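Local coordinates for protein CT_858 (Chlamydia trachomatis, PDB 3DOR) that probably acts as a secreted serine endopeptidase, a chlamydial protease of the S41 type that carries a PDZ-like domain and crystallises in its mature form as a dimer, at residues E142-L147 with I461-F466; V475-D480 with G529-I534. All coordinates share one frame; numbering follows the deposited sequence.

Contact 1: residues E142-L147 with I461-F466; sequences EESAAL and INEQDF
Ser144, on helix 140-150 within the PDZ-like range, meets Glu463 and Gln464 at the tip of a type I beta turn, Asn462 to Asp465, that follows strand 457-461 of the S41 protease sheet. The evidence for a narrow contact is the small buried area, 141 Å² summed over both sides, with Ser144 giving the largest share. Its CA lies 7.3 Å from the CA of Gln464, the nearest such pair between the segments, and its CB points at the turn. Glu463 starts with CG between its backbone N and carbonyl carbon (chi1 83°) and bends again at chi2, which lays its CG within 3.7 Å of Ser144 CB and brings the carboxylate to the hydroxyl. Gln464 adds apolar contact from its chain, CG standing 4.0 Å from Ser144 CB. Behind the tip, Asn462 N donates to Asp465 OD2 at 3.0 Å, bracing the turn across its base. Ala140 O, in the same helix, is a weak second acceptor near the Ser144 hydroxyl. The proton is given to Glu463 OE1: Ser144 OG lies a short 2.5 Å from it, on the anti side of the carboxylate and 26° out of its plane.

Contact 2: residues V475-D480 with G529-I534; sequences VLKDND and GVEPHI
Lys477, in the last turn of helix 468-478, reaches across Glu531, Pro532 and His533 and accounts for about half of the 241 Å² buried here. Its CG lies anti to the backbone N and the chain stays extended until chi4, which turns to -65° and swings NZ toward the Glu531 carboxylate. The tight part surrounds the aliphatic stem. Lys477 CE sits over the centre of one His533 face, 3.9 Å from the ring centroid and 1° off its normal, a CH-pi contact, while Lys477 CG comes to 3.5 Å from His533 NE2. From the loop, Glu531 O approaches Lys477 CE to 3.0 Å, and Pro532 C lies 3.7 Å from the same carbon. At the polar end, Lys477 NZ forms a salt bridge with Glu531 OE2 at 3.0 Å, met on the anti side and 15° out of the carboxylate plane, the two side chains crossing near a right angle. Arg519 pairs with Glu531 OE1 and also with Asp478, joining these charges in one network. On the looser, solvent side, Asp480 is exposed, and within residues 529-534 its OD2 comes no nearer than 5.1 Å, to His533 CE1. With positive phi, Asp480 is the C-prime residue of a Schellman motif, Asp480 N bonding Lys477 O and Arg481 N bonding Leu476 O.

In the fold
The segments of contact 1 both precede those of contact 2 in the sequence, and the centres of the two contacts lie about 17 Å apart. Both draw on the mixed seven-stranded sheet of the S41 region: the turn of contact 1 leaves strand 457-461 and leads into helix 468-478, whose C-terminal end supplies contact 2, while residues 529-534 run into strand 534-535, the outermost of the sheet within this chain. The turn and helix 468-478 lead directly from one contact to the other. They also touch directly, Ile461 CD1 packing 3.9 Å from Val530 O. Contact 1 joins a helix of the PDZ-like part to the turn that follows strand 457-461, whereas contact 2 stays within the protease part, fastening a helix end to the segment that enters strand 534-535.

Contact 1: residues E142-L147 with I461-F466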
loop_
_atom_site.group_PDB
_atom_site.type_symbol
_atom_site.label_atom_id
_atom_site.label_comp_id
_atom_site.label_asym_id
_atom_site.label_seq_id
_atom_site.Cartn_x
_atom_site.Cartn_y
_atom_site.Cartn_z
ATOM N N GLU B 142 -27.370 -11.029 6.695
ATOM C CA GLU B 142 -27.466 -10.676 5.272
ATOM C C GLU B 142 -28.616 -9.684 5.071
ATOM O O GLU B 142 -28.530 -8.773 4.245
ATOM C CB GLU B 142 -27.698 -11.933 4.413
ATOM C CG GLU B 142 -26.579 -12.971 4.522
ATOM C CD GLU B 142 -26.961 -14.312 3.922
ATOM O OE1 GLU B 142 -26.807 -14.494 2.694
ATOM O OE2 GLU B 142 -27.433 -15.180 4.684
ATOM N N GLU B 143 -29.688 -9.857 5.835
ATOM C CA GLU B 143 -30.840 -8.964 5.739
ATOM C C GLU B 143 -30.423 -7.532 6.080
ATOM O O GLU B 143 -30.720 -6.588 5.344
ATOM C CB GLU B 143 -31.938 -9.423 6.707
ATOM C CG GLU B 143 -33.209 -8.580 6.680
ATOM C CD GLU B 143 -34.096 -8.857 5.463
ATOM O OE1 GLU B 143 -35.260 -8.387 5.454
ATOM O OE2 GLU B 143 -33.629 -9.541 4.520
ATOM N N SER B 144 -29.728 -7.378 7.202
ATOM C CA SER B 144 -29.273 -6.063 7.632
ATOM C C SER B 144 -28.253 -5.480 6.671
ATOM O O SER B 144 -28.236 -4.279 6.438
ATOM C CB SER B 144 -28.678 -6.139 9.037
ATOM O OG SER B 144 -29.675 -6.494 9.973
ATOM N N ALA B 145 -27.395 -6.321 6.108
ATOM C CA ALA B 145 -26.405 -5.812 5.173
ATOM C C ALA B 145 -27.147 -5.205 3.971
ATOM O O ALA B 145 -26.748 -4.167 3.444
ATOM C CB ALA B 145 -25.459 -6.940 4.726
ATOM N N ALA B 146 -28.241 -5.844 3.559
ATOM C CA ALA B 146 -29.037 -5.353 2.434
ATOM C C ALA B 146 -29.772 -4.073 2.812
ATOM O O ALA B 146 -29.896 -3.143 2.006
ATOM C CB ALA B 146 -30.041 -6.414 1.999
ATOM N N LEU B 147 -30.270 -4.031 4.041
ATOM C CA LEU B 147 -30.992 -2.861 4.521
ATOM C C LEU B 147 -30.096 -1.624 4.469
ATOM O O LEU B 147 -30.563 -0.535 4.136
ATOM C CB LEU B 147 -31.460 -3.080 5.957
ATOM C CG LEU B 147 -32.916 -2.775 6.302
ATOM C CD1 LEU B 147 -33.002 -2.495 7.793
ATOM C CD2 LEU B 147 -33.432 -1.580 5.510
ATOM N N ILE B 461 -24.368 -8.089 21.653
ATOM C CA ILE B 461 -23.963 -8.291 20.261
ATOM C C ILE B 461 -25.166 -8.312 19.315
ATOM O O ILE B 461 -26.309 -8.494 19.742
ATOM C CB ILE B 461 -23.269 -9.660 20.094
ATOM C CG1 ILE B 461 -24.271 -10.778 20.427
ATOM C CG2 ILE B 461 -22.061 -9.773 21.036
ATOM C CD1 ILE B 461 -23.813 -12.188 20.019
ATOM N N ASN B 462 -24.910 -8.121 18.029
ATOM C CA ASN B 462 -25.989 -8.201 17.061
ATOM C C ASN B 462 -25.452 -8.658 15.706
ATOM O O ASN B 462 -24.260 -8.980 15.573
ATOM C CB ASN B 462 -26.776 -6.877 16.963
ATOM C CG ASN B 462 -26.023 -5.775 16.241
ATOM O OD1 ASN B 462 -26.626 -4.777 15.854
ATOM N ND2 ASN B 462 -24.715 -5.939 16.065
ATOM N N GLU B 463 -26.337 -8.705 14.718
ATOM C CA GLU B 463 -25.996 -9.178 13.383
ATOM C C GLU B 463 -25.091 -8.254 12.596
ATOM O O GLU B 463 -24.695 -8.580 11.470
ATOM C CB GLU B 463 -27.271 -9.468 12.576
ATOM C CG GLU B 463 -27.908 -8.262 11.905
ATOM C CD GLU B 463 -28.603 -7.328 12.871
ATOM O OE1 GLU B 463 -29.065 -6.245 12.434
ATOM O OE2 GLU B 463 -28.698 -7.671 14.062
ATOM N N GLN B 464 -24.776 -7.097 13.173
ATOM C CA GLN B 464 -23.878 -6.170 12.513
ATOM C C GLN B 464 -22.519 -6.088 13.218
ATOM O O GLN B 464 -21.918 -5.020 13.316
ATOM C CB GLN B 464 -24.518 -4.779 12.377
ATOM C CG GLN B 464 -25.676 -4.753 11.372
ATOM C CD GLN B 464 -26.115 -3.347 10.996
ATOM O OE1 GLN B 464 -26.342 -2.496 11.861
ATOM N NE2 GLN B 464 -26.247 -3.101 9.701
ATOM N N ASP B 465 -22.059 -7.242 13.705
ATOM C CA ASP B 465 -20.751 -7.395 14.346
ATOM C C ASP B 465 -19.926 -8.253 13.398
ATOM O O ASP B 465 -20.328 -9.376 13.080
ATOM C CB ASP B 465 -20.878 -8.108 15.690
ATOM C CG ASP B 465 -21.308 -7.181 16.783
ATOM O OD1 ASP B 465 -20.998 -5.972 16.672
ATOM O OD2 ASP B 465 -21.935 -7.650 17.746
ATOM N N PHE B 466 -18.783 -7.737 12.958
ATOM C CA PHE B 466 -17.925 -8.454 12.008
ATOM C C PHE B 466 -16.480 -8.636 12.486
ATOM O O PHE B 466 -15.990 -7.860 13.301
ATOM C CB PHE B 466 -17.901 -7.711 10.665
ATOM C CG PHE B 466 -19.268 -7.314 10.151
ATOM C CD1 PHE B 466 -19.925 -6.205 10.671
ATOM C CD2 PHE B 466 -19.894 -8.052 9.138
ATOM C CE1 PHE B 466 -21.186 -5.821 10.193
ATOM C CE2 PHE B 466 -21.160 -7.682 8.650
ATOM C CZ PHE B 466 -21.808 -6.559 9.183
#

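Contact 2: residues V475-D480 with G529-I534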
loop_
_atom_site.group_PDB
_atom_site.type_symbol
_atom_site.label_atom_id
_atom_site.label_comp_id
_atom_site.label_asym_id
_atom_site.label_seq_id
_atom_site.Cartn_x
_atom_site.Cartn_y
_atom_site.Cartn_z
ATOM N N VAL B 475 -14.430 -15.438 22.054
ATOM C CA VAL B 475 -13.366 -15.716 23.019
ATOM C C VAL B 475 -13.937 -15.720 24.434
ATOM O O VAL B 475 -13.646 -16.611 25.234
ATOM C CB VAL B 475 -12.233 -14.655 22.946
ATOM C CG1 VAL B 475 -11.233 -14.883 24.078
ATOM C CG2 VAL B 475 -11.511 -14.744 21.594
ATOM N N LEU B 476 -14.750 -14.718 24.740
ATOM C CA LEU B 476 -15.367 -14.609 26.060
ATOM C C LEU B 476 -16.394 -15.721 26.313
ATOM O O LEU B 476 -16.566 -16.178 27.454
ATOM C CB LEU B 476 -16.023 -13.230 26.214
ATOM C CG LEU B 476 -15.026 -12.054 26.172
ATOM C CD1 LEU B 476 -15.736 -10.690 26.271
ATOM C CD2 LEU B 476 -14.044 -12.230 27.313
ATOM N N LYS B 477 -17.083 -16.147 25.257
ATOM C CA LYS B 477 -18.081 -17.204 25.393
ATOM C C LYS B 477 -17.418 -18.566 25.559
ATOM O O LYS B 477 -17.714 -19.286 26.510
ATOM C CB LYS B 477 -19.002 -17.239 24.173
ATOM C CG LYS B 477 -20.220 -18.159 24.324
ATOM C CD LYS B 477 -21.210 -17.917 23.181
ATOM C CE LYS B 477 -22.592 -18.504 23.475
ATOM N NZ LYS B 477 -22.596 -19.995 23.581
ATOM N N ASP B 478 -16.511 -18.908 24.644
ATOM C CA ASP B 478 -15.838 -20.206 24.690
ATOM C C ASP B 478 -14.916 -20.421 25.895
ATOM O O ASP B 478 -14.535 -21.550 26.190
ATOM C CB ASP B 478 -15.085 -20.457 23.368
ATOM C CG ASP B 478 -16.033 -20.627 22.179
ATOM O OD1 ASP B 478 -17.264 -20.595 22.389
ATOM O OD2 ASP B 478 -15.565 -20.796 21.033
ATOM N N ASN B 479 -14.581 -19.346 26.601
ATOM C CA ASN B 479 -13.726 -19.438 27.794
ATOM C C ASN B 479 -14.595 -19.226 29.031
ATOM O O ASN B 479 -14.086 -19.145 30.156
ATOM C CB ASN B 479 -12.613 -18.375 27.760
ATOM C CG ASN B 479 -11.458 -18.755 26.839
ATOM O OD1 ASN B 479 -10.620 -19.584 27.186
ATOM N ND2 ASN B 479 -11.414 -18.150 25.659
ATOM N N ASP B 480 -15.907 -19.124 28.809
ATOM C CA ASP B 480 -16.879 -18.926 29.888
ATOM C C ASP B 480 -16.532 -17.707 30.763
ATOM O O ASP B 480 -16.665 -17.768 31.984
ATOM C CB ASP B 480 -16.937 -20.175 30.785
ATOM C CG ASP B 480 -17.379 -21.435 30.037
ATOM O OD1 ASP B 480 -16.693 -22.458 30.070
ATOM O OD2 ASP B 480 -18.528 -21.371 29.378
ATOM N N GLY B 529 -21.296 -17.190 12.142
ATOM C CA GLY B 529 -21.182 -16.259 13.242
ATOM C C GLY B 529 -21.102 -16.894 14.611
ATOM O O GLY B 529 -20.858 -18.095 14.760
ATOM N N VAL B 530 -21.317 -16.064 15.623
ATOM C CA VAL B 530 -21.255 -16.497 17.003
ATOM C C VAL B 530 -22.613 -16.290 17.648
ATOM O O VAL B 530 -23.178 -15.189 17.616
ATOM C CB VAL B 530 -20.206 -15.679 17.772
ATOM C CG1 VAL B 530 -20.113 -16.150 19.207
ATOM C CG2 VAL B 530 -18.863 -15.786 17.068
ATOM N N GLU B 531 -23.125 -17.363 18.230
ATOM C CA GLU B 531 -24.409 -17.345 18.897
ATOM C C GLU B 531 -24.258 -16.806 20.310
ATOM O O GLU B 531 -23.210 -16.973 20.942
ATOM C CB GLU B 531 -24.992 -18.770 18.957
ATOM C CG GLU B 531 -24.349 -19.715 20.000
ATOM C CD GLU B 531 -22.880 -20.081 19.712
ATOM O OE1 GLU B 531 -22.442 -20.014 18.542
ATOM O OE2 GLU B 531 -22.160 -20.462 20.666
ATOM N N PRO B 532 -25.296 -16.125 20.815
ATOM C CA PRO B 532 -25.268 -15.575 22.173
ATOM C C PRO B 532 -25.772 -16.665 23.111
ATOM O O PRO B 532 -26.287 -17.676 22.646
ATOM C CB PRO B 532 -26.257 -14.419 22.095
ATOM C CG PRO B 532 -27.305 -14.963 21.140
ATOM C CD PRO B 532 -26.440 -15.587 20.050
ATOM N N HIS B 533 -25.599 -16.474 24.418
ATOM C CA HIS B 533 -26.114 -17.426 25.401
ATOM C C HIS B 533 -27.619 -17.177 25.405
ATOM O O HIS B 533 -28.409 -18.108 25.425
ATOM C CB HIS B 533 -25.597 -17.125 26.814
ATOM C CG HIS B 533 -24.150 -17.433 27.018
ATOM N ND1 HIS B 533 -23.696 -18.698 27.335
ATOM C CD2 HIS B 533 -23.059 -16.633 26.998
ATOM C CE1 HIS B 533 -22.386 -18.659 27.512
ATOM N NE2 HIS B 533 -21.976 -17.418 27.313
ATOM N N ILE B 534 -28.000 -15.902 25.384
ATOM C CA ILE B 534 -29.406 -15.521 25.409
ATOM C C ILE B 534 -29.800 -14.749 24.149
ATOM O O ILE B 534 -29.298 -13.653 23.908
ATOM C CB ILE B 534 -29.729 -14.614 26.635
ATOM C CG1 ILE B 534 -29.306 -15.288 27.948
ATOM C CG2 ILE B 534 -31.210 -14.271 26.639
ATOM C CD1 ILE B 534 -30.007 -16.593 28.246
#